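Local structure of TRAP dicarboxylate transporter, DctP subunit (Ochrobactrum anthropi, 4P47) at residues 93-98 / 144-149; 99-104 / 137-142; 106-111 / 126-131. The protein probably binds a small organic solute, as a periplasmic solute-binding component of a TRAP transport system. One frame throughout, in Å; residues are numbered along the deposited sequence. Where two conformers were deposited one is given.

In the fold
Following the chain from the N terminus, strand 90-94 leads into residues 93-98, the first half of interaction 1, then through 99-104 and 106-111 toward helices 117-125 and 127-133. The return order is reversed: 126-131 meets 106-111 in interaction 3, 137-142 meets 99-104 in interaction 2, and 144-149 closes interaction 1. The three loops are thus concentric, interaction 3 innermost and interaction 1 outermost, with none crossing. They tie the segment after strand 90-94 to helix 127-133 and to strand 141-156 and its approach. Leu98 touches Leu141 between interactions 1 and 2, and Ser99 packs on Glu106 between interactions 2 and 3.

Interaction 1. Residues 93-98 / 144-149; sequences MNAGIL and LAYWEL
Asn94 and Ala95 face Leu149 and Tyr146 at the point where strand 90-94 gives way to a 3-10 turn, within the mixed sheet of a family 7 solute-binding protein. The polar end of Asn94 does the touching at one site: OD1 lies 3.5 Å from Leu149 CB and 3.7 Å from Leu149 CG, so a carbonyl oxygen rests against the root of an apolar side chain, and the two side chains run obliquely to each other. With CG anti to the backbone N (chi1 -167°), Leu149 presents CG as well as CB to the amide oxygen. At the second site the methyl Ala95 CB sits at the edge of the Tyr146 ring, near the ring plane, 4.4 Å from CE1. That is a light apolar contact, and the whole interface buries little surface.

Strand 229-245 explains the loose spacing. Strands 90-94 and 141-156 both pair antiparallel with it, Met93 bonding to Ile241 and Trp147 to Gln240, with Ala95, just past the strand end, bonding to Pro239. The two segments therefore meet across an intervening strand, and their nearest CA atoms, those of Asn94 and Leu149, remain 7.2 Å apart. The same strand supplies the polar partner of Asn94: Gln240 NE2 hydrogen-bonds OD1, and Leu149 also packs on Gln240. The turn after Asn94 is closed by two backbone bonds, Ile97 N to Asn94 O at 3.1 Å and Leu98 N to Ala95 O at 3.0 Å; Ala95, its first residue, points CB toward 144-149. Phe105 adds a further side chain against Tyr146. The far end of that ring is tethered to the neighbouring helix 127-133, where Tyr146 OH hydrogen-bonds Gly129 O.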
loop_
_atom_site.group_PDB
_atom_site.type_symbol
_atom_site.label_atom_id
_atom_site.label_comp_id
_atom_site.label_asym_id
_atom_site.label_seq_id
_atom_site.Cartn_x
_atom_site.Cartn_y
_atom_site.Cartn_z
ATOM N N MET A 93 6.180 3.334 5.085
ATOM C CA MET A 93 5.716 3.943 3.827
ATOM C C MET A 93 5.314 2.861 2.856
ATOM O O MET A 93 5.643 1.698 3.040
ATOM C CB MET A 93 6.822 4.782 3.175
ATOM C CG MET A 93 7.996 3.940 2.684
ATOM S SD MET A 93 9.342 4.934 1.960
ATOM C CE MET A 93 9.970 5.623 3.461
ATOM N N ASN A 94 4.623 3.248 1.794
ATOM C CA ASN A 94 4.243 2.298 0.760
ATOM C C ASN A 94 5.471 1.574 0.237
ATOM O O ASN A 94 6.472 2.203 -0.151
ATOM C CB ASN A 94 3.513 3.021 -0.384
ATOM C CG ASN A 94 2.098 3.438 -0.013
ATOM O OD1 ASN A 94 1.562 3.077 1.020
ATOM N ND2 ASN A 94 1.491 4.241 -0.872
ATOM N N ALA A 95 5.399 0.250 0.194
ATOM C CA ALA A 95 6.578 -0.531 -0.129
ATOM C C ALA A 95 7.051 -0.368 -1.569
ATOM O O ALA A 95 8.227 -0.551 -1.856
ATOM C CB ALA A 95 6.351 -1.998 0.197
ATOM N N GLY A 96 6.155 0.007 -2.465
ATOM C CA GLY A 96 6.525 0.206 -3.859
ATOM C C GLY A 96 7.514 1.336 -4.037
ATOM O O GLY A 96 8.238 1.375 -5.040
ATOM N N ILE A 97 7.562 2.251 -3.084
ATOM C CA ILE A 97 8.524 3.348 -3.141
ATOM C C ILE A 97 9.969 2.812 -3.164
ATOM O O ILE A 97 10.870 3.460 -3.689
ATOM C CB ILE A 97 8.284 4.334 -1.990
ATOM C CG1 ILE A 97 6.892 4.955 -2.120
ATOM C CG2 ILE A 97 9.377 5.437 -1.961
ATOM C CD1 ILE A 97 6.473 5.751 -0.875
ATOM N N LEU A 98 10.178 1.631 -2.589
ATOM C CA LEU A 98 11.511 1.040 -2.541
ATOM C C LEU A 98 12.087 0.659 -3.892
ATOM O O LEU A 98 13.286 0.419 -3.987
ATOM C CB LEU A 98 11.519 -0.197 -1.649
ATOM C CG LEU A 98 11.605 0.149 -0.171
ATOM C CD1 LEU A 98 11.095 -0.974 0.696
ATOM C CD2 LEU A 98 13.036 0.499 0.215
ATOM N N LEU A 144 11.131 -4.612 8.977
ATOM C CA LEU A 144 10.597 -5.208 10.199
ATOM C C LEU A 144 9.251 -5.916 10.011
ATOM O O LEU A 144 9.029 -6.990 10.566
ATOM C CB LEU A 144 10.471 -4.128 11.275
ATOM C CG LEU A 144 11.777 -3.494 11.739
ATOM C CD1 LEU A 144 11.492 -2.334 12.667
ATOM C CD2 LEU A 144 12.662 -4.544 12.443
ATOM N N ALA A 145 8.344 -5.330 9.237
ATOM C CA ALA A 145 6.996 -5.862 9.064
ATOM C C ALA A 145 6.337 -5.116 7.925
ATOM O O ALA A 145 6.774 -4.023 7.546
ATOM C CB ALA A 145 6.169 -5.700 10.340
ATOM N N TYR A 146 5.293 -5.717 7.376
ATOM C CA TYR A 146 4.400 -5.037 6.465
ATOM C C TYR A 146 3.113 -4.673 7.189
ATOM O O TYR A 146 2.531 -5.500 7.891
ATOM C CB TYR A 146 4.082 -5.912 5.247
ATOM C CG TYR A 146 5.272 -6.225 4.394
ATOM C CD1 TYR A 146 5.737 -5.312 3.469
ATOM C CD2 TYR A 146 5.933 -7.437 4.494
ATOM C CE1 TYR A 146 6.838 -5.576 2.678
ATOM C CE2 TYR A 146 7.018 -7.714 3.692
ATOM C CZ TYR A 146 7.459 -6.788 2.785
ATOM O OH TYR A 146 8.551 -7.043 1.967
ATOM N N TRP A 147 2.700 -3.418 7.037
ATOM C CA TRP A 147 1.417 -2.943 7.537
ATOM C C TRP A 147 0.551 -2.607 6.306
ATOM O O TRP A 147 0.972 -2.853 5.167
ATOM C CB TRP A 147 1.605 -1.704 8.406
ATOM C CG TRP A 147 2.316 -1.900 9.724
ATOM C CD1 TRP A 147 2.866 -3.040 10.224
ATOM C CD2 TRP A 147 2.541 -0.883 10.691
ATOM N NE1 TRP A 147 3.407 -2.793 11.468
ATOM C CE2 TRP A 147 3.226 -1.463 11.763
ATOM C CE3 TRP A 147 2.244 0.490 10.736
ATOM C CZ2 TRP A 147 3.617 -0.718 12.875
ATOM C CZ3 TRP A 147 2.612 1.216 11.834
ATOM C CH2 TRP A 147 3.308 0.623 12.880
ATOM N N GLU A 148 -0.653 -2.091 6.516
ATOM C CA GLU A 148 -1.555 -1.843 5.390
ATOM C C GLU A 148 -1.766 -0.367 5.133
ATOM O O GLU A 148 -2.034 0.380 6.063
ATOM C CB GLU A 148 -2.914 -2.474 5.670
ATOM C CG GLU A 148 -3.973 -2.156 4.606
ATOM C CD GLU A 148 -5.175 -3.064 4.712
ATOM O OE1 GLU A 148 -5.113 -4.138 4.091
ATOM O OE2 GLU A 148 -6.157 -2.689 5.402
ATOM N N LEU A 149 -1.675 0.059 3.872
ATOM C CA LEU A 149 -2.329 1.295 3.452
ATOM C C LEU A 149 -3.703 0.938 2.890
ATOM O O LEU A 149 -4.722 1.268 3.481
ATOM C CB LEU A 149 -1.483 2.085 2.447
ATOM C CG LEU A 149 -1.921 3.519 2.180
ATOM C CD1 LEU A 149 -3.156 3.559 1.318
ATOM C CD2 LEU A 149 -2.158 4.313 3.451
#

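Interaction 2. Residues 99-104 / 137-142; sequences SSTVKA and PDTGLI
Thr139 and Thr101 bury the greatest share of surface here, in plain packing of the loop after strand 90-94 against the 3-10 turn leading into strand 141-156 of this solute-binding protein, centred about 17 Å from the centre of the chain. The methyl CG2 of Thr101 rests 3.7 Å from Thr139 OG1 and equally 3.7 Å from Thr139 CB, with Thr139 CG2 only slightly farther at 3.8 Å. It can do so because Thr101 CG2 extends anti to its own backbone N, leaving OG1 beside that N. Val102 adds a second apolar touch, its CG2 lying 3.7 Å from Thr139 CG2, the two side chains crossing at about a right angle. The Thr139 methyl thus meets one methyl from each of two successive residues, both on the same side of it. More distantly, Thr101 CG2 comes to 4.4 Å from Leu141 CD1.

The turn at 137-139 is closed by Gly140 N bonding to Pro137 O at 3.0 Å. Gly140 adopts backbone angles (phi 88°) at which a CB would collide with the carbonyl oxygen of Thr139. That carbonyl accepts from Gln84 of helix 76-85, whose Leu80 packs on both Thr101 and Leu141, joining the two segments from a third part of the fold.

The contact rests on van der Waals packing of methyls, one of them against the Thr139 hydroxyl oxygen. Lacking a directional bond between the segments, it would by itself probably tolerate small shifts, while the bond to Leu136 O fixes the turn of the Thr139 hydroxyl.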
loop_
_atom_site.group_PDB
_atom_site.type_symbol
_atom_site.label_atom_id
_atom_site.label_comp_id
_atom_site.label_asym_id
_atom_site.label_seq_id
_atom_site.Cartn_x
_atom_site.Cartn_y
_atom_site.Cartn_z
ATOM N N SER A 99 11.263 0.585 -4.934
ATOM C CA SER A 99 11.719 -0.015 -6.190
ATOM C C SER A 99 12.971 0.648 -6.784
ATOM O O SER A 99 13.757 -0.022 -7.455
ATOM C CB SER A 99 10.594 -0.059 -7.226
ATOM O OG SER A 99 10.187 1.240 -7.616
ATOM N N SER A 100 13.166 1.946 -6.555
ATOM C CA SER A 100 14.378 2.607 -7.071
ATOM C C SER A 100 15.600 2.336 -6.176
ATOM O O SER A 100 16.730 2.748 -6.495
ATOM C CB SER A 100 14.145 4.104 -7.261
ATOM O OG SER A 100 13.894 4.745 -6.042
ATOM N N THR A 101 15.366 1.646 -5.062
ATOM C CA THR A 101 16.420 1.174 -4.172
ATOM C C THR A 101 16.701 -0.324 -4.390
ATOM O O THR A 101 17.861 -0.758 -4.475
ATOM C CB THR A 101 16.017 1.435 -2.702
ATOM O OG1 THR A 101 15.880 2.846 -2.488
ATOM C CG2 THR A 101 17.069 0.896 -1.761
ATOM N N VAL A 102 15.634 -1.108 -4.487
ATOM C CA VAL A 102 15.700 -2.536 -4.736
ATOM C C VAL A 102 14.585 -2.829 -5.732
ATOM O O VAL A 102 13.409 -2.787 -5.381
ATOM C CB VAL A 102 15.492 -3.346 -3.437
ATOM C CG1 VAL A 102 15.293 -4.828 -3.735
ATOM C CG2 VAL A 102 16.655 -3.122 -2.488
ATOM N N LYS A 103 14.941 -3.102 -6.979
ATOM C CA LYS A 103 13.947 -3.204 -8.043
ATOM C C LYS A 103 12.874 -4.268 -7.824
ATOM O O LYS A 103 11.739 -4.116 -8.308
ATOM C CB LYS A 103 14.648 -3.473 -9.379
ATOM C CG LYS A 103 14.842 -2.229 -10.191
ATOM C CD LYS A 103 13.508 -1.700 -10.708
ATOM C CE LYS A 103 13.606 -0.223 -11.012
ATOM N NZ LYS A 103 14.895 0.133 -11.673
ATOM N N ALA A 104 13.219 -5.332 -7.111
ATOM C CA ALA A 104 12.267 -6.396 -6.856
ATOM C C ALA A 104 11.006 -5.861 -6.166
ATOM O O ALA A 104 9.946 -6.458 -6.340
ATOM C CB ALA A 104 12.914 -7.512 -6.044
ATOM N N PRO A 137 19.188 -5.083 3.637
ATOM C CA PRO A 137 20.383 -4.734 4.423
ATOM C C PRO A 137 21.542 -4.170 3.595
ATOM O O PRO A 137 22.188 -3.218 4.030
ATOM C CB PRO A 137 20.730 -6.049 5.116
ATOM C CG PRO A 137 19.393 -6.690 5.318
ATOM C CD PRO A 137 18.634 -6.384 4.062
ATOM N N ASP A 138 21.757 -4.692 2.393
ATOM C CA ASP A 138 22.850 -4.186 1.558
ATOM C C ASP A 138 22.659 -2.727 1.159
ATOM O O ASP A 138 23.612 -2.061 0.767
ATOM C CB ASP A 138 23.037 -5.052 0.310
ATOM C CG ASP A 138 23.654 -6.400 0.624
ATOM O OD1 ASP A 138 24.182 -6.567 1.742
ATOM O OD2 ASP A 138 23.598 -7.280 -0.257
ATOM N N THR A 139 21.431 -2.226 1.263
ATOM C CA THR A 139 21.136 -0.834 0.934
ATOM C C THR A 139 21.065 0.065 2.169
ATOM O O THR A 139 20.695 1.241 2.035
ATOM C CB THR A 139 19.814 -0.694 0.143
ATOM O OG1 THR A 139 18.690 -0.906 1.012
ATOM C CG2 THR A 139 19.745 -1.680 -1.012
ATOM N N GLY A 140 21.377 -0.462 3.348
ATOM C CA GLY A 140 21.359 0.316 4.569
ATOM C C GLY A 140 20.021 0.367 5.292
ATOM O O GLY A 140 19.836 1.221 6.165
ATOM N N LEU A 141 19.131 -0.568 4.981
ATOM C CA LEU A 141 17.765 -0.619 5.529
ATOM C C LEU A 141 17.477 -2.000 6.100
ATOM O O LEU A 141 17.937 -2.996 5.558
ATOM C CB LEU A 141 16.768 -0.313 4.416
ATOM C CG LEU A 141 16.885 1.094 3.821
ATOM C CD1 LEU A 141 16.120 1.183 2.524
ATOM C CD2 LEU A 141 16.381 2.160 4.820
ATOM N N ILE A 142 16.708 -2.058 7.179
ATOM C CA ILE A 142 16.230 -3.310 7.734
ATOM C C ILE A 142 14.702 -3.285 7.718
ATOM O O ILE A 142 14.079 -2.381 8.306
ATOM C CB ILE A 142 16.683 -3.462 9.206
ATOM C CG1 ILE A 142 18.208 -3.340 9.321
ATOM C CG2 ILE A 142 16.191 -4.771 9.810
ATOM C CD1 ILE A 142 19.001 -4.416 8.602
#

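Interaction 3. Residues 106-111 / 126-131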
loop_
_atom_site.group_PDB
_atom_site.type_symbol
_atom_site.label_atom_id
_atom_site.label_comp_id
_atom_site.label_asym_id
_atom_site.label_seq_id
_atom_site.Cartn_x
_atom_site.Cartn_y
_atom_site.Cartn_z
ATOM N N GLU A 106 9.222 -3.500 -6.947
ATOM C CA GLU A 106 8.194 -3.144 -7.924
ATOM C C GLU A 106 7.127 -4.210 -8.025
ATOM O O GLU A 106 5.994 -3.922 -8.434
ATOM C CB GLU A 106 8.849 -2.888 -9.275
ATOM C CG GLU A 106 7.937 -2.436 -10.381
ATOM C CD GLU A 106 8.715 -2.052 -11.615
ATOM O OE1 GLU A 106 9.298 -2.964 -12.255
ATOM O OE2 GLU A 106 8.754 -0.857 -11.935
ATOM N N ALA A 107 7.449 -5.427 -7.597
ATOM C CA ALA A 107 6.460 -6.495 -7.622
ATOM C C ALA A 107 5.198 -6.128 -6.816
ATOM O O ALA A 107 4.100 -6.561 -7.156
ATOM C CB ALA A 107 7.052 -7.829 -7.114
ATOM N N VAL A 108 5.334 -5.353 -5.740
ATOM C CA VAL A 108 4.153 -5.063 -4.916
ATOM C C VAL A 108 3.190 -4.104 -5.597
ATOM O O VAL A 108 2.048 -3.981 -5.175
ATOM C CB VAL A 108 4.494 -4.525 -3.506
ATOM C CG1 VAL A 108 5.451 -5.463 -2.773
ATOM C CG2 VAL A 108 5.029 -3.103 -3.527
ATOM N N ASP A 109 3.637 -3.435 -6.648
ATOM C CA ASP A 109 2.778 -2.563 -7.441
ATOM C C ASP A 109 2.085 -3.278 -8.617
ATOM O O ASP A 109 1.302 -2.661 -9.329
ATOM C CB ASP A 109 3.590 -1.393 -7.994
ATOM C CG ASP A 109 3.930 -0.345 -6.942
ATOM O OD1 ASP A 109 3.222 -0.238 -5.918
ATOM O OD2 ASP A 109 4.870 0.428 -7.180
ATOM N N LEU A 110 2.365 -4.557 -8.849
ATOM C CA LEU A 110 1.757 -5.250 -9.988
ATOM C C LEU A 110 0.247 -5.351 -9.799
ATOM O O LEU A 110 -0.247 -5.427 -8.685
ATOM C CB LEU A 110 2.388 -6.649 -10.171
ATOM C CG LEU A 110 3.873 -6.653 -10.554
ATOM C CD1 LEU A 110 4.436 -8.070 -10.478
ATOM C CD2 LEU A 110 4.130 -6.057 -11.940
ATOM N N PRO A 111 -0.487 -5.331 -10.907
ATOM C CA PRO A 111 -1.952 -5.274 -10.772
ATOM C C PRO A 111 -2.709 -6.548 -10.414
ATOM O O PRO A 111 -2.328 -7.680 -10.758
ATOM C CB PRO A 111 -2.423 -4.741 -12.134
ATOM C CG PRO A 111 -1.295 -4.958 -13.070
ATOM C CD PRO A 111 -0.010 -5.063 -12.269
ATOM N N GLY A 126 4.362 -14.016 4.176
ATOM C CA GLY A 126 5.012 -15.254 3.777
ATOM C C GLY A 126 6.284 -15.035 2.981
ATOM O O GLY A 126 6.888 -13.968 3.019
ATOM N N PRO A 127 6.730 -16.061 2.258
ATOM C CA PRO A 127 8.016 -16.008 1.573
ATOM C C PRO A 127 8.148 -14.818 0.613
ATOM O O PRO A 127 9.229 -14.228 0.519
ATOM C CB PRO A 127 8.064 -17.360 0.839
ATOM C CG PRO A 127 7.276 -18.257 1.739
ATOM C CD PRO A 127 6.146 -17.410 2.217
ATOM N N PHE A 128 7.081 -14.453 -0.092
ATOM C CA PHE A 128 7.179 -13.335 -1.017
ATOM C C PHE A 128 7.668 -12.070 -0.302
ATOM O O PHE A 128 8.654 -11.436 -0.693
ATOM C CB PHE A 128 5.836 -13.070 -1.683
ATOM C CG PHE A 128 5.800 -11.784 -2.464
ATOM C CD1 PHE A 128 6.533 -11.640 -3.635
ATOM C CD2 PHE A 128 5.036 -10.718 -2.032
ATOM C CE1 PHE A 128 6.503 -10.455 -4.346
ATOM C CE2 PHE A 128 4.987 -9.541 -2.743
ATOM C CZ PHE A 128 5.725 -9.403 -3.895
ATOM N N GLY A 129 6.974 -11.688 0.764
ATOM C CA GLY A 129 7.351 -10.482 1.484
ATOM C C GLY A 129 8.686 -10.614 2.191
ATOM O O GLY A 129 9.465 -9.661 2.287
ATOM N N THR A 130 8.939 -11.802 2.732
ATOM C CA THR A 130 10.153 -12.059 3.478
ATOM C C THR A 130 11.389 -11.990 2.594
ATOM O O THR A 130 12.397 -11.384 2.947
ATOM C CB THR A 130 10.043 -13.408 4.185
ATOM O OG1 THR A 130 8.921 -13.367 5.082
ATOM C CG2 THR A 130 11.320 -13.733 4.970
ATOM N N ASN A 131 11.296 -12.562 1.406
ATOM C CA ASN A 131 12.416 -12.545 0.487
ATOM C C ASN A 131 12.693 -11.157 -0.080
ATOM O O ASN A 131 13.832 -10.827 -0.377
ATOM C CB ASN A 131 12.224 -13.594 -0.623
ATOM C CG ASN A 131 12.406 -15.001 -0.116
ATOM O OD1 ASN A 131 13.058 -15.214 0.893
ATOM N ND2 ASN A 131 11.820 -15.966 -0.809
#
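The Phe128 ring, at the N-capped start of helix 127-133 in this solute-binding-protein fold, takes the Ala107 methyl at its edge, in the ring plane: Ala107 CB lies 3.8 Å from CZ and 3.9 Å from CE1. Val108 CG1 approaches the same end of the ring obliquely, 4.1 Å from CE2. Thus the outer rim of the phenyl group fits against two successive residues of the turn that follows Ala104. The benzyl group reaches them because CG is anti to the backbone N (chi1 170°), sending the ring out from the helix. Leu327 of helix 321-336 also packs on Phe128, while Thr323 of that helix and Ile319 of helix 316-319 pack on Ala107, so the buried contact joins this helix start to C-terminal helices. An alanine in place of Phe128 is likely to leave Ala107 CB and Val108 CG1 without the ring atoms they pack on across this contact, and to open a gap beside Leu327.

On the turn itself, Asp109 N bonds to Glu106 O at 3.0 Å, bridging Ala107 and Val108. Gly126 occupies the N-cap position, and its carbonyl receives two donors from Thr130, the backbone N and the hydroxyl. Thr130 OG1 donates to Gly126 O over 3.0 Å from well above the carbonyl plane, 57° out of it.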